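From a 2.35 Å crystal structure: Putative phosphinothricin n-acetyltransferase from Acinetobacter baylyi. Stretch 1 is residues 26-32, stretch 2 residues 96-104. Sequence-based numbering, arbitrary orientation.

Stretch 1 (26-32) EILNDAI
Stretch 2 96-104: VYIHKDYRG

This is a helix laid crosswise over the end of a strand, a small apolar contact centred on one tyrosine and closed at its polar margin by a single salt bridge. Residues 26-32 form a segment of a longer helix, with phi/psi near -65/-40 and i to i+4 hydrogen bonds such as Ile32 N to Leu28 O at 2.8 Å. Residues 96-98 are the last of a strand, with phi from -143° to -109° and psi from 127° to 138°; the chain then leaves the strand at His99 (-58/145). The two axes approach to 8.6 Å and their N-to-C directions stand at 92°. The nearest CA atoms across the contact are Ile27 CA and His99 CA, 5.7 Å apart, just past the end of the strand. In all, 360 Å² is buried, counting both sides.

Tyr97 points toward the helix and receives three of its residues. With chi1 m (-57°) and chi2 93°, its ring offers one face to Leu28 (m, t), whose CD2 sits 3.7 Å from the ring centroid and 13° off the normal, a CH-pi contact. Leu28 starts out sideways, yet its end comes nearer. One turn around the helix, Ala31 CB lies 4.1 Å from Tyr97 CD2, a small side chain pointing toward the strand. Ile27 (m, t) packs closer to the tyrosine backbone, CG2 to Tyr97 CB at 3.7 Å, while its CG1 reaches His99 CD2 at 4.3 Å. Strand alternation turns Ile98 away.

The polar clasp joins Asp30 to Arg103. Asp30, chi1 t (162°), points toward the loop, and its OD2 accepts a hydrogen bond from Arg103 NH1 at 2.6 Å, with an N-H...O angle of 138°; the opposite charges make this a salt bridge, and the carboxylate oxygen lies near the guanidinium plane, at its edge. The arginine (chi1 -45°, chi2 -138° between wells, chi3 t, chi4 100°) is also held from its own side: Arg103 NE donates to Ile98 O at 2.9 Å, with a weak second bond from NH1 to the same oxygen at 3.4 Å. One guanidinium therefore ties the strand's final carbonyl to the helix. Lys100 CD comes within 3.9 Å of Asp30 OD1, but its CE and NZ are not modelled.

The loop braces itself: Tyr102 N bonds His99 O at 2.9 Å, and Asp101 N bonds His99 ND1 at 2.8 Å, with His99 at chi1 t and chi2 -73°. Gly104 follows at 86/2, where a CB would jam against the preceding carbonyl oxygen.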

ATOM      1  N   GLU D  26     -19.206 -20.075  -3.642  1.00 42.42           N
ATOM      2  CA  GLU D  26     -20.543 -20.664  -3.595  1.00 50.58           C
ATOM      3  C   GLU D  26     -21.596 -19.634  -3.977  1.00 35.27           C
ATOM      4  O   GLU D  26     -22.633 -19.960  -4.568  1.00 41.36           O
ATOM      5  CB  GLU D  26     -20.847 -21.222  -2.199  1.00 56.96           C
ATOM      6  CG  GLU D  26     -19.741 -22.080  -1.586  1.00 71.35           C
ATOM      7  CD  GLU D  26     -19.738 -23.513  -2.087  1.00 85.22           C
ATOM      8  OE1 GLU D  26     -18.658 -24.145  -2.074  1.00 81.31           O
ATOM      9  OE2 GLU D  26     -20.813 -24.010  -2.487  1.00 81.38           O
ATOM     10  N   ILE D  27     -21.328 -18.383  -3.629  1.00 33.43           N
ATOM     11  CA  ILE D  27     -22.242 -17.292  -3.931  1.00 38.21           C
ATOM     12  C   ILE D  27     -22.216 -17.017  -5.442  1.00 55.30           C
ATOM     13  O   ILE D  27     -23.262 -16.917  -6.094  1.00 30.34           O
ATOM     14  CB  ILE D  27     -21.891 -16.061  -3.067  1.00 59.66           C
ATOM     15  CG1 ILE D  27     -22.242 -16.366  -1.606  1.00 44.68           C
ATOM     16  CG2 ILE D  27     -22.618 -14.813  -3.540  1.00 29.07           C
ATOM     17  CD1 ILE D  27     -21.494 -15.542  -0.592  1.00 38.28           C
ATOM     18  N   LEU D  28     -21.019 -16.956  -6.013  1.00 41.22           N
ATOM     19  CA  LEU D  28     -20.891 -16.769  -7.457  1.00 32.81           C
ATOM     20  C   LEU D  28     -21.599 -17.863  -8.250  1.00 61.76           C
ATOM     21  O   LEU D  28     -22.413 -17.577  -9.139  1.00 50.57           O
ATOM     22  CB  LEU D  28     -19.421 -16.698  -7.865  1.00 28.75           C
ATOM     23  CG  LEU D  28     -18.701 -15.443  -7.368  1.00 40.64           C
ATOM     24  CD1 LEU D  28     -17.320 -15.335  -7.994  1.00 49.36           C
ATOM     25  CD2 LEU D  28     -19.530 -14.193  -7.659  1.00 39.56           C
ATOM     26  N   ASN D  29     -21.290 -19.117  -7.933  1.00 41.23           N
ATOM     27  CA  ASN D  29     -21.859 -20.227  -8.688  1.00 34.74           C
ATOM     28  C   ASN D  29     -23.375 -20.266  -8.614  1.00 40.60           C
ATOM     29  O   ASN D  29     -24.039 -20.665  -9.578  1.00 47.76           O
ATOM     30  CB  ASN D  29     -21.251 -21.555  -8.257  1.00 39.12           C
ATOM     31  CG  ASN D  29     -19.801 -21.668  -8.649  1.00 53.21           C
ATOM     32  OD1 ASN D  29     -19.342 -20.971  -9.554  1.00 54.20           O
ATOM     33  ND2 ASN D  29     -19.066 -22.537  -7.967  1.00 59.22           N
ATOM     34  N   ASP D  30     -23.929 -19.829  -7.487  1.00 28.16           N
ATOM     35  CA  ASP D  30     -25.381 -19.777  -7.373  1.00 41.73           C
ATOM     36  C   ASP D  30     -25.941 -18.765  -8.362  1.00 58.42           C
ATOM     37  O   ASP D  30     -26.958 -19.017  -9.014  1.00 46.21           O
ATOM     38  CB  ASP D  30     -25.829 -19.411  -5.962  1.00 24.65           C
ATOM     39  CG  ASP D  30     -27.269 -18.928  -5.928  1.00 69.15           C
ATOM     40  OD1 ASP D  30     -28.196 -19.767  -5.991  1.00 35.25           O
ATOM     41  OD2 ASP D  30     -27.476 -17.699  -5.856  1.00 58.63           O
ATOM     42  N   ALA D  31     -25.268 -17.620  -8.466  1.00 35.96           N
ATOM     43  CA  ALA D  31     -25.679 -16.563  -9.386  1.00 52.86           C
ATOM     44  C   ALA D  31     -25.493 -16.997 -10.834  1.00 48.01           C
ATOM     45  O   ALA D  31     -26.268 -16.613 -11.709  1.00 32.82           O
ATOM     46  CB  ALA D  31     -24.900 -15.291  -9.117  1.00 25.00           C
ATOM     47  N   ILE D  32     -24.457 -17.790 -11.079  1.00 39.20           N
ATOM     48  CA  ILE D  32     -24.168 -18.274 -12.423  1.00 41.05           C
ATOM     49  C   ILE D  32     -25.255 -19.228 -12.893  1.00 61.12           C
ATOM     50  O   ILE D  32     -25.712 -19.161 -14.037  1.00 35.54           O
ATOM     51  CB  ILE D  32     -22.815 -19.002 -12.472  1.00 36.01           C
ATOM     52  CG1 ILE D  32     -21.677 -17.995 -12.315  1.00 38.58           C
ATOM     53  CG2 ILE D  32     -22.672 -19.803 -13.778  1.00 36.60           C
ATOM     54  CD1 ILE D  32     -20.311 -18.624 -12.196  1.00 26.32           C
ATOM     55  N   VAL D  96     -21.954  -6.676  -7.048  1.00 32.04           N
ATOM     56  CA  VAL D  96     -22.376  -6.982  -5.697  1.00 33.02           C
ATOM     57  C   VAL D  96     -23.243  -8.237  -5.725  1.00 26.78           C
ATOM     58  O   VAL D  96     -24.191  -8.330  -6.503  1.00 38.65           O
ATOM     59  CB  VAL D  96     -23.109  -5.787  -5.058  1.00 24.32           C
ATOM     60  CG1 VAL D  96     -24.201  -5.265  -5.980  1.00 37.14           C
ATOM     61  CG2 VAL D  96     -23.677  -6.166  -3.681  1.00 27.52           C
ATOM     62  N   TYR D  97     -22.885  -9.220  -4.909  1.00 42.42           N
ATOM     63  CA  TYR D  97     -23.631 -10.475  -4.848  1.00 40.29           C
ATOM     64  C   TYR D  97     -24.103 -10.749  -3.435  1.00 36.91           C
ATOM     65  O   TYR D  97     -23.326 -10.665  -2.487  1.00 42.11           O
ATOM     66  CB  TYR D  97     -22.770 -11.636  -5.332  1.00 29.06           C
ATOM     67  CG  TYR D  97     -22.239 -11.449  -6.729  1.00 45.71           C
ATOM     68  CD1 TYR D  97     -20.995 -10.880  -6.939  1.00 42.11           C
ATOM     69  CD2 TYR D  97     -22.984 -11.843  -7.843  1.00 21.78           C
ATOM     70  CE1 TYR D  97     -20.494 -10.700  -8.213  1.00 31.92           C
ATOM     71  CE2 TYR D  97     -22.485 -11.663  -9.133  1.00 38.40           C
ATOM     72  CZ  TYR D  97     -21.236 -11.088  -9.305  1.00 25.98           C
ATOM     73  OH  TYR D  97     -20.709 -10.902 -10.565  1.00 49.90           O
ATOM     74  N   ILE D  98     -25.382 -11.065  -3.296  1.00 28.11           N
ATOM     75  CA  ILE D  98     -25.936 -11.367  -1.989  1.00 31.21           C
ATOM     76  C   ILE D  98     -26.243 -12.838  -1.897  1.00 33.01           C
ATOM     77  O   ILE D  98     -26.761 -13.428  -2.849  1.00 33.52           O
ATOM     78  CB  ILE D  98     -27.217 -10.577  -1.699  1.00 33.80           C
ATOM     79  CG1 ILE D  98     -26.926  -9.080  -1.758  1.00 26.05           C
ATOM     80  CG2 ILE D  98     -27.739 -10.936  -0.318  1.00 36.48           C
ATOM     81  CD1 ILE D  98     -25.584  -8.712  -1.118  1.00 15.46           C
ATOM     82  N   HIS D  99     -25.916 -13.428  -0.750  1.00 34.26           N
ATOM     83  CA  HIS D  99     -26.162 -14.847  -0.517  1.00 25.32           C
ATOM     84  C   HIS D  99     -27.653 -15.147  -0.675  1.00 19.76           C
ATOM     85  O   HIS D  99     -28.490 -14.316  -0.327  1.00 26.68           O
ATOM     86  CB  HIS D  99     -25.683 -15.242   0.871  1.00 39.05           C
ATOM     87  CG  HIS D  99     -25.940 -16.675   1.204  1.00 59.30           C
ATOM     88  ND1 HIS D  99     -27.198 -17.160   1.488  1.00 48.55           N
ATOM     89  CD2 HIS D  99     -25.097 -17.732   1.296  1.00 23.18           C
ATOM     90  CE1 HIS D  99     -27.123 -18.456   1.736  1.00 43.15           C
ATOM     91  NE2 HIS D  99     -25.857 -18.825   1.628  1.00 49.93           N
ATOM     92  N   LYS D 100     -27.971 -16.336  -1.194  1.00 35.56           N
ATOM     93  CA  LYS D 100     -29.343 -16.716  -1.559  1.00 43.12           C
ATOM     94  C   LYS D 100     -30.354 -16.632  -0.408  1.00 52.22           C
ATOM     95  O   LYS D 100     -31.528 -16.332  -0.627  1.00 49.11           O
ATOM     96  CB  LYS D 100     -29.362 -18.114  -2.190  1.00 44.45           C
ATOM     97  CG  LYS D 100     -28.679 -19.186  -1.349  1.00 65.96           C
ATOM     98  CD  LYS D 100     -28.432 -20.460  -2.149  1.00 58.92           C
ATOM     99  N   ASP D 101     -29.898 -16.875   0.815  1.00 38.43           N
ATOM    100  CA  ASP D 101     -30.786 -16.827   1.972  1.00 45.78           C
ATOM    101  C   ASP D 101     -30.992 -15.417   2.504  1.00 51.75           C
ATOM    102  O   ASP D 101     -31.909 -15.173   3.287  1.00 53.47           O
ATOM    103  CB  ASP D 101     -30.265 -17.732   3.094  1.00 49.93           C
ATOM    104  CG  ASP D 101     -30.231 -19.196   2.694  1.00 47.65           C
ATOM    105  OD1 ASP D 101     -31.139 -19.626   1.951  1.00 36.73           O
ATOM    106  OD2 ASP D 101     -29.300 -19.915   3.117  1.00 47.35           O
ATOM    107  N   TYR D 102     -30.149 -14.480   2.088  1.00 36.64           N
ATOM    108  CA  TYR D 102     -30.213 -13.145   2.681  1.00 32.18           C
ATOM    109  C   TYR D 102     -30.625 -12.046   1.719  1.00 38.73           C
ATOM    110  O   TYR D 102     -30.359 -10.868   1.961  1.00 33.39           O
ATOM    111  CB  TYR D 102     -28.896 -12.803   3.379  1.00 39.92           C
ATOM    112  CG  TYR D 102     -28.571 -13.765   4.499  1.00 33.66           C
ATOM    113  CD1 TYR D 102     -27.881 -14.943   4.246  1.00 45.69           C
ATOM    114  CD2 TYR D 102     -28.977 -13.509   5.800  1.00 35.89           C
ATOM    115  CE1 TYR D 102     -27.590 -15.828   5.253  1.00 53.52           C
ATOM    116  CE2 TYR D 102     -28.690 -14.390   6.818  1.00 36.73           C
ATOM    117  CZ  TYR D 102     -27.996 -15.550   6.539  1.00 67.97           C
ATOM    118  OH  TYR D 102     -27.705 -16.435   7.549  1.00 54.95           O
ATOM    119  N   ARG D 103     -31.281 -12.429   0.628  1.00 39.08           N
ATOM    120  CA  ARG D 103     -31.750 -11.440  -0.332  1.00 50.82           C
ATOM    121  C   ARG D 103     -33.001 -10.757   0.188  1.00 40.49           C
ATOM    122  O   ARG D 103     -33.729 -11.323   1.000  1.00 65.71           O
ATOM    123  CB  ARG D 103     -32.008 -12.088  -1.687  1.00 31.17           C
ATOM    124  CG  ARG D 103     -30.893 -13.022  -2.106  1.00 32.39           C
ATOM    125  CD  ARG D 103     -30.566 -12.856  -3.572  1.00 52.79           C
ATOM    126  NE  ARG D 103     -29.432 -13.684  -3.946  1.00 40.74           N
ATOM    127  CZ  ARG D 103     -29.536 -14.860  -4.553  1.00 42.59           C
ATOM    128  NH1 ARG D 103     -28.447 -15.552  -4.853  1.00 45.42           N
ATOM    129  NH2 ARG D 103     -30.730 -15.340  -4.866  1.00 46.12           N
ATOM    130  N   GLY D 104     -33.238  -9.530  -0.262  1.00 49.05           N
ATOM    131  CA  GLY D 104     -34.425  -8.798   0.145  1.00 47.07           C
ATOM    132  C   GLY D 104     -34.278  -8.021   1.439  1.00 47.89           C
ATOM    133  O   GLY D 104     -35.222  -7.373   1.888  1.00 39.53           O
TER